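Local coordinates for cytochrome c552 (PDB 5ZE8), which carries five heme c groups at low potential and probably transfers electrons in a thermophilic purple sulfur photosynthetic bacterium, at residues 278-291 against 423-435. Residues are numbered along the deposited sequence; the frame is centred on the assembly and turned at random.
With HEC (heme c), chain F.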
loop_
_atom_site.group_PDB
_atom_site.type_symbol
_atom_site.label_atom_id
_atom_site.label_comp_id
_atom_site.label_asym_id
_atom_site.label_seq_id
_atom_site.Cartn_x
_atom_site.Cartn_y
_atom_site.Cartn_z
ATOM N N GLU A 278 7.513 -9.373 -2.908
ATOM C CA GLU A 278 7.597 -10.013 -4.211
ATOM C C GLU A 278 6.582 -11.157 -4.479
ATOM O O GLU A 278 6.001 -11.243 -5.521
ATOM C CB GLU A 278 9.096 -10.438 -4.445
ATOM C CG GLU A 278 9.347 -11.334 -5.651
ATOM C CD GLU A 278 10.796 -11.914 -5.717
ATOM O OE1 GLU A 278 10.974 -13.091 -6.184
ATOM O OE2 GLU A 278 11.746 -11.205 -5.318
ATOM N N ALA A 279 6.260 -12.057 -3.531
ATOM C CA ALA A 279 5.199 -13.040 -3.836
ATOM C C ALA A 279 3.866 -12.494 -4.097
ATOM O O ALA A 279 3.104 -12.987 -4.950
ATOM C CB ALA A 279 5.140 -14.080 -2.702
ATOM N N MET A 280 3.494 -11.408 -3.393
ATOM C CA MET A 280 2.250 -10.808 -3.619
ATOM C C MET A 280 2.279 -10.185 -5.039
ATOM O O MET A 280 1.294 -10.183 -5.729
ATOM C CB MET A 280 2.008 -9.728 -2.530
ATOM C CG MET A 280 0.652 -9.238 -2.522
ATOM S SD MET A 280 -0.487 -10.557 -1.922
ATOM C CE MET A 280 -1.968 -9.545 -1.848
ATOM N N LEU A 281 3.339 -9.460 -5.324
ATOM C CA LEU A 281 3.450 -8.788 -6.636
ATOM C C LEU A 281 3.357 -9.791 -7.806
ATOM O O LEU A 281 2.751 -9.535 -8.781
ATOM C CB LEU A 281 4.776 -8.063 -6.714
ATOM C CG LEU A 281 4.818 -6.762 -5.853
ATOM C CD1 LEU A 281 6.253 -6.313 -5.745
ATOM C CD2 LEU A 281 3.942 -5.726 -6.481
ATOM N N LYS A 282 3.988 -10.923 -7.655
ATOM C CA LYS A 282 3.852 -11.982 -8.772
ATOM C C LYS A 282 2.479 -12.532 -8.978
ATOM O O LYS A 282 2.065 -12.876 -10.103
ATOM C CB LYS A 282 4.830 -13.072 -8.527
ATOM C CG LYS A 282 6.259 -12.706 -8.621
ATOM C CD LYS A 282 7.171 -13.817 -8.116
ATOM C CE LYS A 282 8.607 -13.408 -8.210
ATOM N NZ LYS A 282 9.405 -14.312 -7.333
ATOM N N ARG A 283 1.722 -12.586 -7.926
ATOM C CA ARG A 283 0.303 -12.947 -8.015
ATOM C C ARG A 283 -0.589 -11.932 -8.480
ATOM O O ARG A 283 -1.733 -12.199 -8.793
ATOM C CB ARG A 283 -0.206 -13.516 -6.658
ATOM C CG ARG A 283 0.232 -14.947 -6.419
ATOM C CD ARG A 283 -0.554 -16.024 -7.178
ATOM N NE ARG A 283 -1.941 -15.977 -6.778
ATOM C CZ ARG A 283 -2.402 -16.652 -5.732
ATOM N NH1 ARG A 283 -1.569 -17.364 -4.998
ATOM N NH2 ARG A 283 -3.662 -16.495 -5.344
ATOM N N SER A 284 -0.140 -10.691 -8.596
ATOM C CA SER A 284 -1.064 -9.647 -8.770
ATOM C C SER A 284 -1.544 -9.395 -10.167
ATOM O O SER A 284 -2.534 -8.697 -10.381
ATOM C CB SER A 284 -0.456 -8.368 -8.193
ATOM O OG SER A 284 0.533 -7.865 -9.091
ATOM N N ILE A 285 -0.904 -10.059 -11.143
ATOM C CA ILE A 285 -1.231 -9.966 -12.552
ATOM C C ILE A 285 -1.120 -11.373 -13.198
ATOM O O ILE A 285 -0.404 -12.222 -12.663
ATOM C CB ILE A 285 -0.357 -8.951 -13.347
ATOM C CG1 ILE A 285 1.071 -9.434 -13.669
ATOM C CG2 ILE A 285 -0.405 -7.628 -12.660
ATOM C CD1 ILE A 285 1.917 -9.769 -12.489
ATOM N N VAL A 286 -1.731 -11.550 -14.342
ATOM C CA VAL A 286 -1.457 -12.636 -15.262
ATOM C C VAL A 286 -0.727 -12.078 -16.488
ATOM O O VAL A 286 -1.280 -11.187 -17.147
ATOM C CB VAL A 286 -2.735 -13.349 -15.678
ATOM C CG1 VAL A 286 -2.382 -14.683 -16.401
ATOM C CG2 VAL A 286 -3.568 -13.670 -14.473
ATOM N N PHE A 287 0.452 -12.583 -16.742
ATOM C CA PHE A 287 1.305 -12.103 -17.806
ATOM C C PHE A 287 1.578 -13.184 -18.821
ATOM O O PHE A 287 1.975 -14.267 -18.433
ATOM C CB PHE A 287 2.582 -11.617 -17.149
ATOM C CG PHE A 287 3.559 -10.954 -18.109
ATOM C CD1 PHE A 287 3.345 -9.703 -18.566
ATOM C CD2 PHE A 287 4.684 -11.644 -18.498
ATOM C CE1 PHE A 287 4.312 -9.104 -19.419
ATOM C CE2 PHE A 287 5.626 -11.065 -19.325
ATOM C CZ PHE A 287 5.430 -9.804 -19.790
ATOM N N ASP A 288 1.360 -12.914 -20.080
ATOM C CA ASP A 288 1.662 -13.924 -21.131
ATOM C C ASP A 288 2.100 -13.270 -22.430
ATOM O O ASP A 288 1.746 -12.150 -22.719
ATOM C CB ASP A 288 0.433 -14.799 -21.363
ATOM C CG ASP A 288 0.764 -16.157 -21.972
ATOM O OD1 ASP A 288 1.921 -16.676 -21.849
ATOM O OD2 ASP A 288 -0.225 -16.673 -22.535
ATOM N N LEU A 289 2.956 -14.000 -23.163
ATOM C CA LEU A 289 3.523 -13.555 -24.438
ATOM C C LEU A 289 3.185 -14.623 -25.472
ATOM O O LEU A 289 3.372 -15.794 -25.175
ATOM C CB LEU A 289 5.020 -13.511 -24.342
ATOM C CG LEU A 289 5.847 -13.386 -25.631
ATOM C CD1 LEU A 289 5.522 -12.023 -26.211
ATOM C CD2 LEU A 289 7.285 -13.430 -25.253
ATOM N N THR A 290 2.570 -14.170 -26.544
ATOM C CA THR A 290 2.242 -14.988 -27.740
ATOM C C THR A 290 2.976 -14.436 -28.939
ATOM O O THR A 290 3.199 -13.253 -29.024
ATOM C CB THR A 290 0.720 -15.077 -28.054
ATOM O OG1 THR A 290 0.077 -13.786 -28.278
ATOM C CG2 THR A 290 0.108 -15.785 -27.017
ATOM N N THR A 291 3.390 -15.302 -29.869
ATOM C CA THR A 291 3.961 -14.762 -31.130
ATOM C C THR A 291 3.339 -15.509 -32.293
ATOM O O THR A 291 2.985 -16.664 -32.126
ATOM C CB THR A 291 5.509 -14.883 -31.197
ATOM O OG1 THR A 291 5.891 -16.250 -31.289
ATOM C CG2 THR A 291 6.163 -14.309 -29.954
ATOM N N THR A 423 15.073 0.114 -3.963
ATOM C CA THR A 423 14.927 0.921 -5.132
ATOM C C THR A 423 15.105 0.191 -6.494
ATOM O O THR A 423 14.705 0.739 -7.533
ATOM C CB THR A 423 15.816 2.126 -5.117
ATOM O OG1 THR A 423 17.178 1.738 -5.198
ATOM C CG2 THR A 423 15.584 2.950 -3.860
ATOM N N ALA A 424 15.703 -0.988 -6.446
ATOM C CA ALA A 424 15.902 -1.803 -7.657
ATOM C C ALA A 424 14.569 -2.203 -8.244
ATOM O O ALA A 424 13.607 -2.477 -7.507
ATOM C CB ALA A 424 16.660 -3.037 -7.324
ATOM N N PRO A 425 14.479 -2.209 -9.575
ATOM C CA PRO A 425 13.301 -2.831 -10.165
ATOM C C PRO A 425 13.105 -4.268 -9.688
ATOM O O PRO A 425 14.121 -4.999 -9.496
ATOM C CB PRO A 425 13.589 -2.806 -11.649
ATOM C CG PRO A 425 14.614 -1.763 -11.851
ATOM C CD PRO A 425 15.454 -1.783 -10.606
ATOM N N VAL A 426 11.854 -4.642 -9.473
ATOM C CA VAL A 426 11.448 -5.937 -9.050
ATOM C C VAL A 426 10.908 -6.682 -10.236
ATOM O O VAL A 426 9.901 -6.304 -10.782
ATOM C CB VAL A 426 10.379 -5.902 -7.889
ATOM C CG1 VAL A 426 10.064 -7.297 -7.459
ATOM C CG2 VAL A 426 10.873 -5.033 -6.701
ATOM N N LEU A 427 11.530 -7.822 -10.578
ATOM C CA LEU A 427 10.989 -8.658 -11.667
ATOM C C LEU A 427 9.787 -9.408 -11.166
ATOM O O LEU A 427 9.897 -10.294 -10.274
ATOM C CB LEU A 427 12.083 -9.665 -12.190
ATOM C CG LEU A 427 11.635 -10.586 -13.318
ATOM C CD1 LEU A 427 11.274 -9.766 -14.547
ATOM C CD2 LEU A 427 12.771 -11.570 -13.692
ATOM N N ILE A 428 8.626 -9.101 -11.694
ATOM C CA ILE A 428 7.379 -9.684 -11.222
ATOM C C ILE A 428 6.681 -10.660 -12.190
ATOM O O ILE A 428 5.706 -11.276 -11.824
ATOM C CB ILE A 428 6.367 -8.610 -10.682
ATOM C CG1 ILE A 428 5.844 -7.644 -11.781
ATOM C CG2 ILE A 428 7.029 -7.830 -9.556
ATOM C CD1 ILE A 428 4.539 -6.858 -11.434
ATOM N N ALA A 429 7.150 -10.761 -13.461
ATOM C CA ALA A 429 6.600 -11.678 -14.427
ATOM C C ALA A 429 7.602 -11.867 -15.523
ATOM O O ALA A 429 8.300 -10.928 -15.920
ATOM C CB ALA A 429 5.304 -11.213 -15.037
ATOM N N VAL A 430 7.618 -13.110 -16.063
ATOM C CA VAL A 430 8.534 -13.426 -17.183
ATOM C C VAL A 430 7.780 -14.357 -18.098
ATOM O O VAL A 430 7.120 -15.272 -17.628
ATOM C CB VAL A 430 9.808 -14.118 -16.725
ATOM C CG1 VAL A 430 10.710 -14.442 -17.949
ATOM C CG2 VAL A 430 10.653 -13.248 -15.841
ATOM N N SER A 431 7.922 -14.194 -19.417
ATOM C CA SER A 431 7.389 -15.133 -20.394
ATOM C C SER A 431 8.401 -15.244 -21.516
ATOM O O SER A 431 8.844 -14.220 -22.028
ATOM C CB SER A 431 6.063 -14.713 -20.897
ATOM O OG SER A 431 5.404 -15.716 -21.662
ATOM N N GLU A 432 8.709 -16.490 -21.900
ATOM C CA GLU A 432 9.682 -16.793 -22.999
ATOM C C GLU A 432 8.986 -17.565 -24.085
ATOM O O GLU A 432 8.192 -18.481 -23.774
ATOM C CB GLU A 432 10.835 -17.654 -22.515
ATOM C CG GLU A 432 11.934 -16.860 -21.757
ATOM C CD GLU A 432 13.164 -17.684 -21.462
ATOM O OE1 GLU A 432 13.010 -18.953 -21.366
ATOM O OE2 GLU A 432 14.251 -17.106 -21.234
ATOM N N LYS A 433 9.225 -17.192 -25.320
ATOM C CA LYS A 433 8.823 -18.026 -26.450
ATOM C C LYS A 433 10.018 -18.356 -27.357
ATOM O O LYS A 433 10.657 -17.438 -27.853
ATOM C CB LYS A 433 7.656 -17.383 -27.203
ATOM C CG LYS A 433 6.370 -17.346 -26.404
ATOM C CD LYS A 433 5.810 -18.756 -26.140
ATOM C CE LYS A 433 4.484 -18.744 -25.383
ATOM N NZ LYS A 433 4.570 -17.980 -24.099
ATOM N N PRO A 434 10.391 -19.659 -27.483
ATOM C CA PRO A 434 11.276 -19.967 -28.641
ATOM C C PRO A 434 10.728 -19.879 -30.026
ATOM O O PRO A 434 9.597 -20.248 -30.266
ATOM C CB PRO A 434 11.780 -21.369 -28.272
ATOM C CG PRO A 434 12.252 -21.101 -26.902
ATOM C CD PRO A 434 11.039 -20.321 -26.308
ATOM N N ILE A 435 11.567 -19.390 -30.937
ATOM C CA ILE A 435 11.186 -19.115 -32.325
ATOM C C ILE A 435 11.959 -20.115 -33.187
ATOM O O ILE A 435 13.190 -20.225 -33.101
ATOM C CB ILE A 435 11.630 -17.714 -32.749
ATOM C CG1 ILE A 435 11.029 -16.674 -31.802
ATOM C CG2 ILE A 435 11.237 -17.403 -34.189
ATOM C CD1 ILE A 435 9.521 -16.672 -31.658
ATOM O OXT ILE A 435 11.310 -20.785 -33.978
HETATM FE FE HEC F . -5.253 -4.456 -2.791
HETATM C CHA HEC F . -2.002 -4.316 -3.551
HETATM C CHB HEC F . -4.982 -1.677 -0.815
HETATM C CHC HEC F . -8.637 -4.502 -2.200
HETATM C CHD HEC F . -5.472 -7.509 -4.331
HETATM N NA HEC F . -3.804 -3.202 -2.276
HETATM C C1A HEC F . -2.484 -3.288 -2.767
HETATM C C2A HEC F . -1.694 -2.220 -2.221
HETATM C C3A HEC F . -2.565 -1.513 -1.434
HETATM C C4A HEC F . -3.853 -2.103 -1.468
HETATM C CMA HEC F . -2.276 -0.235 -0.640
HETATM C CAA HEC F . -0.215 -1.906 -2.549
HETATM C CBA HEC F . -0.087 -1.100 -3.837
HETATM C CGA HEC F . 1.323 -0.735 -4.226
HETATM O O1A HEC F . 1.906 0.238 -3.691
HETATM O O2A HEC F . 1.894 -1.460 -5.099
HETATM N NB HEC F . -6.578 -3.337 -1.719
HETATM C C1B HEC F . -6.211 -2.275 -0.939
HETATM C C2B HEC F . -7.361 -1.730 -0.307
HETATM C C3B HEC F . -8.467 -2.488 -0.681
HETATM C C4B HEC F . -7.908 -3.501 -1.604
HETATM C CMB HEC F . -7.424 -0.491 0.598
HETATM C CAB HEC F . -9.914 -2.329 -0.445
HETATM C CBB HEC F . -10.442 -1.083 -0.812
HETATM N NC HEC F . -6.763 -5.751 -3.194
HETATM C C1C HEC F . -8.072 -5.542 -2.887
HETATM C C2C HEC F . -8.778 -6.746 -3.212
HETATM C C3C HEC F . -7.915 -7.642 -3.782
HETATM C C4C HEC F . -6.631 -6.971 -3.811
HETATM C CMC HEC F . -10.252 -6.999 -2.899
HETATM C CAC HEC F . -8.111 -9.043 -4.341
HETATM C CBC HEC F . -9.124 -9.214 -5.308
HETATM N ND HEC F . -4.023 -5.591 -3.777
HETATM C C1D HEC F . -4.232 -6.868 -4.285
HETATM C C2D HEC F . -2.981 -7.462 -4.804
HETATM C C3D HEC F . -1.985 -6.574 -4.633
HETATM C C4D HEC F . -2.696 -5.437 -3.977
HETATM C CMD HEC F . -2.885 -8.794 -5.450
HETATM C CAD HEC F . -0.526 -6.674 -4.962
HETATM C CBD HEC F . -0.094 -5.603 -5.935
HETATM C CGD HEC F . 0.790 -4.497 -5.381
HETATM O O1D HEC F . 1.364 -4.620 -4.301
HETATM O O2D HEC F . 0.891 -3.510 -6.094
HETATM O O HOH W 1 3.951 -13.225 -12.331
HETATM O O HOH W 2 4.252 -17.543 -20.165
#
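Ile428 and Ala429 fill the tight, apolar face of this contact, against Leu281 of helix 278-283 and against Ile285 and Phe287 of strand 285-291. CG2 of Ile428 packs 3.6 Å from CB of Leu281, and its CD1 meets CD1 of Ile285, the two side chains crossing at about a right angle. Setting CG1 of Ile428 between its backbone N and carbonyl carbon (chi1 66°) splits the branches between these partners. The CB of Ala429 lies 3.5 Å from Phe287 CB, and the edge of the Phe287 ring points in plane at the backbone N of Ser431. Leu281 also turns to the heme, CD2 standing 3.6 Å from O1D of a propionate.

The water-bearing edge is polar and looser. One water donates to the backbone O of both Lys282 and Ile428, while a second links Asp288 OD1 to Ser431 OG. Leu289 N reaches Ser431 OG only weakly (3.3 Å). Lys433, bent at chi2 and chi4, brings NZ within 2.7 Å of Leu289 O, in the carbonyl plane at a C=O...N angle of 159°; Asp288 OD1 is a long salt-bridge partner. A leucine in place of Lys433 would probably leave Leu289 O without this donor and take away the distant positive charge facing Asp288.

The axes of segments 285-291 and 426-434 come within 6.3 Å, nearly parallel (18°), yet the strands belong to different sheets: 285-294 pairs with 297-306, and 426-434 with 397-405, against which Ile428 and Ala429 form a classic beta bulge. Phe287 and Leu289 also touch Val302 of strand 297-306 and, on strand 320-328, Leu323 and Leu325 respectively, joining the two sheets.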